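Local coordinates for putative mandelate racemase (Zymomonas mobilis, PDB 2OX4), which probably catalyses a magnesium-dependent dehydration, as a putative dehydratase of the enolase superfamily, at the interface of chains A and B. Residues are numbered along the deposited sequence; one frame, centred on the assembly and turned at random. Chains: chain A/B, Putative mandelate racemase.

The interface of chains A and B. Residues chain A 75, 272-273, 302; chain B 305, 308-309.
A:Trp273 and A:Arg272 receive B:Ile309 between them. The methyl CD1 of B:Ile309 lies over one face of the indole, 3.5 Å from the centroid of the six-membered ring, in a CH-pi contact. The same methyl packs against the aliphatic stem of A:Arg272, 3.3 Å from its CD. Chi1 of -59° puts CG1 of B:Ile309 anti to the carbonyl carbon, and an off-staggered chi2 of -27° turns CD1 into this corner.

Hydrogen bonds flank this packing. NH1 of A:Arg272 donates one of 2.9 Å to the backbone O of B:Asp305. The acceptor lies in the guanidinium plane, but the donor is tilted 27° from the carbonyl plane. Within chain A, CD of A:Lys302 lies over the centre of one guanidinium face and CH2 of A:Trp273 near the rim of the other, which limits how the group can turn. Tip to tip, NE2 of B:His308 donates to OE1 of A:Glu75 at 2.9 Å, on the syn side of the carboxylate. A water bridges NE1 of A:Trp273 to the backbone O of B:Ile309.

The charge contact is long: NZ of A:Lys302 stands 3.9 Å from OD1 of B:Asp305. The extended A:Lys302 side chain crosses that of B:Asp305 at about a right angle, with CE beside the carboxylate.

An alanine in place of A:Trp273 would probably leave CD1 of B:Ile309 without its aromatic face, break the water bridge and let the A:Arg272 guanidinium turn more easily.

Helix 70-79 belongs to the N-terminal domain. Helices 271-280 and 296-309 belong to the C-terminal barrel domain, which also carries the magnesium ligands. B:Ile309 ends its helix. The two-fold interface lies in a deposited assembly of eight copies, which may not be the biological one.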
ATOM      1  N   GLU A  75      23.128  21.901  12.242  1.00  9.24           N
ATOM      2  CA  GLU A  75      23.628  20.856  11.336  1.00  7.45           C
ATOM      3  C   GLU A  75      24.970  20.249  11.785  1.00 11.23           C
ATOM      4  O   GLU A  75      25.172  19.049  11.671  1.00  9.38           O
ATOM      5  CB  GLU A  75      23.659  21.387   9.890  1.00 11.40           C
ATOM      6  CG  GLU A  75      24.025  20.368   8.809  1.00  7.27           C
ATOM      7  CD  GLU A  75      22.900  19.395   8.415  1.00 12.10           C
ATOM      8  OE1 GLU A  75      21.816  19.396   9.037  1.00 13.20           O
ATOM      9  OE2 GLU A  75      23.126  18.612   7.457  1.00 13.74           O
ATOM     10  N   ARG A 272      12.222  17.102  13.295  1.00  6.56           N
ATOM     11  CA  ARG A 272      11.449  16.804  12.089  1.00  5.98           C
ATOM     12  C   ARG A 272      11.338  15.284  11.872  1.00  7.57           C
ATOM     13  O   ARG A 272      10.285  14.778  11.497  1.00  9.44           O
ATOM     14  CB  ARG A 272      12.164  17.418  10.893  1.00  7.61           C
ATOM     15  CG  ARG A 272      11.944  18.914  10.688  1.00  6.31           C
ATOM     16  CD  ARG A 272      12.990  19.438   9.688  1.00  6.68           C
ATOM     17  NE  ARG A 272      14.315  19.534  10.315  1.00  9.25           N
ATOM     18  CZ  ARG A 272      15.445  19.839   9.690  1.00  9.04           C
ATOM     19  NH1 ARG A 272      15.474  20.030   8.367  1.00  8.33           N
ATOM     20  NH2 ARG A 272      16.561  19.964  10.405  1.00  7.50           N
ATOM     21  N   TRP A 273      12.442  14.574  12.115  1.00  9.27           N
ATOM     22  CA  TRP A 273      12.528  13.145  11.841  1.00  7.47           C
ATOM     23  C   TRP A 273      11.635  12.362  12.795  1.00 11.17           C
ATOM     24  O   TRP A 273      11.079  11.332  12.421  1.00 10.78           O
ATOM     25  CB  TRP A 273      13.974  12.661  11.998  1.00  8.09           C
ATOM     26  CG  TRP A 273      14.872  13.101  10.883  1.00  8.94           C
ATOM     27  CD1 TRP A 273      15.187  12.379   9.770  1.00 11.21           C
ATOM     28  CD2 TRP A 273      15.581  14.349  10.767  1.00  6.28           C
ATOM     29  NE1 TRP A 273      16.038  13.096   8.964  1.00  9.69           N
ATOM     30  CE2 TRP A 273      16.302  14.306   9.556  1.00 11.89           C
ATOM     31  CE3 TRP A 273      15.678  15.494  11.570  1.00  9.76           C
ATOM     32  CZ2 TRP A 273      17.111  15.365   9.127  1.00 10.69           C
ATOM     33  CZ3 TRP A 273      16.472  16.551  11.135  1.00 11.51           C
ATOM     34  CH2 TRP A 273      17.175  16.478   9.923  1.00 10.09           C
ATOM     35  N   LYS A 302      10.445  24.356  12.077  1.00  8.85           N
ATOM     36  CA  LYS A 302      10.433  23.391  10.971  1.00  7.85           C
ATOM     37  C   LYS A 302       9.367  22.319  11.203  1.00 11.78           C
ATOM     38  O   LYS A 302       8.618  21.967  10.288  1.00  9.81           O
ATOM     39  CB  LYS A 302      11.819  22.739  10.803  1.00  9.43           C
ATOM     40  CG  LYS A 302      12.920  23.747  10.501  1.00  8.86           C
ATOM     41  CD  LYS A 302      14.309  23.120  10.326  1.00  8.95           C
ATOM     42  CE  LYS A 302      15.350  24.228  10.079  1.00 11.41           C
ATOM     43  NZ  LYS A 302      16.741  23.679   9.961  1.00 10.94           N
TER
ATOM     44  N   ASP B 305      13.864  22.825   4.162  1.00 10.20           N
ATOM     45  CA  ASP B 305      13.928  22.166   5.468  1.00 12.42           C
ATOM     46  C   ASP B 305      13.226  20.808   5.485  1.00 10.33           C
ATOM     47  O   ASP B 305      13.752  19.816   6.027  1.00  8.68           O
ATOM     48  CB  ASP B 305      13.317  23.081   6.540  1.00 10.30           C
ATOM     49  CG  ASP B 305      14.161  24.325   6.808  1.00 21.53           C
ATOM     50  OD1 ASP B 305      15.325  24.400   6.358  1.00 18.27           O
ATOM     51  OD2 ASP B 305      13.642  25.250   7.463  1.00 25.37           O
ATOM     52  N   HIS B 308      15.266  18.304   3.354  1.00  8.17           N
ATOM     53  CA  HIS B 308      16.453  17.777   4.059  1.00  5.86           C
ATOM     54  C   HIS B 308      16.184  16.437   4.758  1.00  8.43           C
ATOM     55  O   HIS B 308      17.071  15.590   4.803  1.00  9.26           O
ATOM     56  CB  HIS B 308      16.961  18.816   5.078  1.00  8.96           C
ATOM     57  CG  HIS B 308      18.343  18.550   5.613  1.00  8.62           C
ATOM     58  ND1 HIS B 308      19.377  18.064   4.837  1.00 11.39           N
ATOM     59  CD2 HIS B 308      18.871  18.772   6.844  1.00 11.54           C
ATOM     60  CE1 HIS B 308      20.477  17.977   5.573  1.00 11.88           C
ATOM     61  NE2 HIS B 308      20.193  18.391   6.797  1.00 11.41           N
ATOM     62  N   ILE B 309      14.964  16.270   5.291  1.00  5.71           N
ATOM     63  CA  ILE B 309      14.504  15.043   5.977  0.50  8.86           C
ATOM     64  C   ILE B 309      14.594  13.851   5.037  1.00  8.77           C
ATOM     65  O   ILE B 309      14.724  12.701   5.469  1.00  7.54           O
ATOM     66  CB  ILE B 309      12.994  15.192   6.412  0.50  6.84           C
ATOM     67  CG1 ILE B 309      12.824  16.390   7.343  0.50 11.31           C
ATOM     68  CG2 ILE B 309      12.471  13.940   7.076  0.50 15.88           C
ATOM     69  CD1 ILE B 309      14.067  16.708   8.116  0.50 13.86           C
TER
HETATM   70  O   HOH W   1      17.383  12.199   6.571  1.00 12.38           O